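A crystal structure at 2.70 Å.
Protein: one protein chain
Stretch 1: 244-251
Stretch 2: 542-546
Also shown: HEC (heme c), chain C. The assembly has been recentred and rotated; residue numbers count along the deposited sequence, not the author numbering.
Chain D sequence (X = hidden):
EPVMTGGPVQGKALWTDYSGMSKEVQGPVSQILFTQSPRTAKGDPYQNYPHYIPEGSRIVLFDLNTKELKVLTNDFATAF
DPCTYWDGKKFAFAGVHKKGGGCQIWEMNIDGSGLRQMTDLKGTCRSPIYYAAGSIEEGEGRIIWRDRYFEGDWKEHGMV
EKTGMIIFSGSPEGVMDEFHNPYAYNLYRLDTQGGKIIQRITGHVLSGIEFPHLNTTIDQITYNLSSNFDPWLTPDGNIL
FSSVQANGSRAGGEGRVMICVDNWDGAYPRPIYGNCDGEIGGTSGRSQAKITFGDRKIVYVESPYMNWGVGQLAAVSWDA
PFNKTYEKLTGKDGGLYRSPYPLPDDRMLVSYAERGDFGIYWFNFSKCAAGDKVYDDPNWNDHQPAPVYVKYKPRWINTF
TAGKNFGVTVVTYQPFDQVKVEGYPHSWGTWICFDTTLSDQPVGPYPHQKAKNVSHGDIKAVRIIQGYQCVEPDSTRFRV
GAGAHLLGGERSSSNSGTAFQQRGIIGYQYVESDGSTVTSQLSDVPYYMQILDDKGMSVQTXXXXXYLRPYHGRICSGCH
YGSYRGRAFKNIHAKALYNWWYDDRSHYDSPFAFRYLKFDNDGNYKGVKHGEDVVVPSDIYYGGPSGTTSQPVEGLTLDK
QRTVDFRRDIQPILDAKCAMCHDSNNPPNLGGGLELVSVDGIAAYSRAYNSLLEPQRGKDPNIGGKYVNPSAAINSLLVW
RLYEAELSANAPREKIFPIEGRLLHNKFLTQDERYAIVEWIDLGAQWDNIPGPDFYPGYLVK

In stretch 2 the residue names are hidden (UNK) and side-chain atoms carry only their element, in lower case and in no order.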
# COMPACT_ATOMS: atom_id res chain seq x y z
N VAL D 244 -16.31 3.17 -10.89
CA VAL D 244 -15.26 2.18 -10.76
C VAL D 244 -14.11 2.53 -11.70
O VAL D 244 -14.26 2.43 -12.92
CB VAL D 244 -15.77 0.76 -11.08
CG1 VAL D 244 -14.63 -0.25 -11.03
CG2 VAL D 244 -16.89 0.37 -10.13
N GLN D 245 -12.98 2.93 -11.14
CA GLN D 245 -11.82 3.17 -11.98
C GLN D 245 -10.89 1.97 -11.85
O GLN D 245 -10.13 1.84 -10.88
CB GLN D 245 -11.12 4.47 -11.56
CG GLN D 245 -12.04 5.68 -11.51
CD GLN D 245 -12.44 6.16 -12.90
OE1 GLN D 245 -11.63 6.20 -13.81
NE2 GLN D 245 -13.71 6.53 -13.05
N ALA D 246 -10.99 1.10 -12.85
CA ALA D 246 -10.19 -0.12 -12.94
C ALA D 246 -9.09 -0.09 -14.00
O ALA D 246 -8.39 -1.09 -14.17
CB ALA D 246 -11.10 -1.31 -13.18
N ASN D 247 -8.94 1.02 -14.73
CA ASN D 247 -8.20 1.00 -16.00
C ASN D 247 -6.79 0.42 -15.87
O ASN D 247 -5.97 0.94 -15.13
CB ASN D 247 -8.12 2.41 -16.59
CG ASN D 247 -7.44 2.45 -17.95
OD1 ASN D 247 -7.27 1.41 -18.61
ND2 ASN D 247 -7.04 3.64 -18.38
N GLY D 248 -6.53 -0.63 -16.64
CA GLY D 248 -5.27 -1.33 -16.60
C GLY D 248 -4.82 -1.79 -15.22
O GLY D 248 -5.59 -2.36 -14.45
N SER D 249 -3.55 -1.52 -14.92
CA SER D 249 -2.89 -1.96 -13.70
C SER D 249 -3.06 -0.94 -12.57
O SER D 249 -2.41 -1.04 -11.53
CB SER D 249 -1.41 -2.23 -13.96
OG SER D 249 -0.74 -1.05 -14.36
N ARG D 250 -3.90 0.06 -12.81
CA ARG D 250 -4.13 1.17 -11.89
C ARG D 250 -4.41 0.74 -10.45
O ARG D 250 -5.12 -0.23 -10.20
CB ARG D 250 -5.31 2.01 -12.38
CG ARG D 250 -5.42 3.37 -11.72
CD ARG D 250 -6.76 4.02 -12.01
NE ARG D 250 -7.62 4.01 -10.83
CZ ARG D 250 -7.51 4.87 -9.82
NH1 ARG D 250 -6.58 5.81 -9.85
NH2 ARG D 250 -8.34 4.80 -8.79
N ALA D 251 -3.82 1.49 -9.52
CA ALA D 251 -4.04 1.31 -8.08
C ALA D 251 -3.73 -0.11 -7.63
O ALA D 251 -4.62 -0.84 -7.20
CB ALA D 251 -5.47 1.68 -7.72
N UNK D 542 -2.28 8.90 -17.91
CA UNK D 542 -3.47 9.21 -17.13
C UNK D 542 -4.36 7.99 -17.15
O UNK D 542 -4.94 7.65 -18.18
c UNK D 542 -4.19 10.42 -17.69
N UNK D 543 -4.47 7.32 -16.00
CA UNK D 543 -5.22 6.08 -15.95
C UNK D 543 -6.59 6.34 -15.37
O UNK D 543 -6.76 6.53 -14.16
c UNK D 543 -3.43 3.80 -17.06
c UNK D 543 -4.46 5.03 -15.12
c UNK D 543 -3.16 4.53 -15.75
c UNK D 543 -2.41 3.63 -14.79
N UNK D 544 -7.57 6.32 -16.26
CA UNK D 544 -8.94 6.71 -15.98
C UNK D 544 -9.68 6.66 -17.30
O UNK D 544 -9.07 6.41 -18.35
c UNK D 544 -8.72 9.18 -16.41
o UNK D 544 -10.38 8.32 -14.87
c UNK D 544 -9.05 8.11 -15.37
N UNK D 545 -10.98 6.90 -17.28
CA UNK D 545 -11.73 6.97 -18.53
C UNK D 545 -12.45 8.31 -18.67
O UNK D 545 -13.35 8.64 -17.90
c UNK D 545 -9.89 1.99 -20.23
n UNK D 545 -11.20 2.46 -18.16
c UNK D 545 -10.71 2.74 -19.40
c UNK D 545 -10.01 3.79 -21.84
c UNK D 545 -9.55 2.52 -21.44
c UNK D 545 -12.00 4.49 -18.69
c UNK D 545 -12.71 5.81 -18.62
c UNK D 545 -11.97 3.52 -17.73
c UNK D 545 -11.19 4.01 -19.77
c UNK D 545 -10.83 4.54 -21.02
N UNK D 546 -12.02 9.07 -19.67
CA UNK D 546 -12.58 10.39 -19.94
C UNK D 546 -13.48 10.32 -21.16
O UNK D 546 -13.29 9.49 -22.04
c UNK D 546 -11.47 11.41 -20.15
FE HEC C . -6.11 13.59 -15.54
CHA HEC C . -6.74 11.15 -13.18
CHB HEC C . -9.47 14.28 -15.69
CHC HEC C . -5.57 15.75 -18.17
CHD HEC C . -2.79 12.76 -15.56
NA HEC C . -7.79 12.86 -14.60
C1A HEC C . -7.82 11.84 -13.67
C2A HEC C . -9.20 11.63 -13.29
C3A HEC C . -9.96 12.49 -13.98
C4A HEC C . -9.08 13.28 -14.82
CMA HEC C . -11.49 12.62 -13.90
CAA HEC C . -9.69 10.58 -12.27
CBA HEC C . -9.93 11.24 -10.91
CGA HEC C . -8.63 11.69 -10.30
O1A HEC C . -8.55 12.87 -9.86
O2A HEC C . -7.67 10.88 -10.26
NB HEC C . -7.32 14.71 -16.82
C1B HEC C . -8.63 15.03 -16.49
C2B HEC C . -8.95 16.29 -17.13
C3B HEC C . -7.89 16.69 -17.82
C4B HEC C . -6.83 15.71 -17.64
CMB HEC C . -10.30 17.03 -17.04
CAB HEC C . -7.80 17.99 -18.65
CBB HEC C . -7.66 17.65 -20.15
NC HEC C . -4.47 14.20 -16.63
C1C HEC C . -4.49 15.02 -17.74
C2C HEC C . -3.15 15.05 -18.29
C3C HEC C . -2.41 14.14 -17.64
C4C HEC C . -3.21 13.64 -16.53
CMC HEC C . -2.75 15.73 -19.62
CAC HEC C . -0.94 13.80 -17.94
CBC HEC C . -0.84 12.34 -18.43
ND HEC C . -4.95 12.17 -14.53
C1D HEC C . -3.57 12.04 -14.69
C2D HEC C . -3.09 11.01 -13.80
C3D HEC C . -4.33 10.51 -13.06
C4D HEC C . -5.43 11.28 -13.58
CMD HEC C . -1.63 10.53 -13.65
CAD HEC C . -4.40 9.40 -11.98
CBD HEC C . -4.05 8.07 -12.63
CGD HEC C . -4.08 6.98 -11.59
O1D HEC C . -3.63 5.85 -11.90
O2D HEC C . -4.56 7.24 -10.45

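Position 542 has a single side-chain carbon and nothing beyond it. Its CB points away from stretch 1; the nearest atom there, Asn247 ND2, is 7.4 Å from CB of 542. It turns instead to the heme: CB of 542 lies 3.5 Å from C1D of HEC. One carbon means alanine, Ala542.

Position 543 has four side-chain carbons, forked at the second, and no heteroatom. Its CB points toward stretch 1. One of the carbons at the fork's ends lies 3.8 Å from Asn247 ND2. The CB is 3.9 Å from Arg250 CG and 3.4 Å from HEC O1D. A four-carbon chain that forks at its second carbon is leucine. Leu543 has chi1 m and chi2 t, and the atom near Asn247 ND2 is CD2. Its backbone O also sits 3.3 Å from Arg250 CD.

Position 544 has one carbon carrying one oxygen and one carbon. The oxygen lies 2.7 Å from Gln245 OE1. A fork of oxygen and methyl at CB is threonine. The hydroxyl of Thr544 is the donor: OG1 gives a hydrogen bond to Gln245 OE1. The same OG1 lies 3.5 Å from CAA of HEC, so the side chain sits between Gln245 and the heme.

Position 545 has one carbon followed by fused five- and six-membered rings, with eight carbons and one nitrogen in the ring system. A ring carbon approaches Asn247 OD1 to 3.1 Å, and Asn247 ND2 lies over one face of the ring. A fused ring pair with one nitrogen is tryptophan. In Trp545 the carbon near Asn247 OD1 is CZ2. NE1 is hydrogen-bonded elsewhere in the structure.

Position 546 again has a single side-chain carbon. CB of 546 is 8.2 Å from Gln245 OE1, the nearest atom of stretch 1, and makes no contact. This is alanine, Ala546.

The contact joins parts of the chain almost 300 residues apart. Asn247 is central: its CA is 5.8 Å from the CA of Thr544, and its amide group fits between Leu543 and the Trp545 ring. Asn247 also begins a type II' turn, closed by a hydrogen bond from Arg250 N to Asn247 O at 3.2 Å. The turn brings Arg250 back beside Leu543. A weak hydrogen bond from Arg250 NE to Gln245 O, 3.3 Å, also ties its side chain to its own stretch. Arg250 NH1 reaches HEC O2D at 2.5 Å, pairing a cationic guanidinium with a heme carboxylate. The two stretches bury 402 Å² between them, and the Thr544 to Gln245 hydrogen bond adds a directed link to that packing.

Stretch 2 (542-546) ALTWA
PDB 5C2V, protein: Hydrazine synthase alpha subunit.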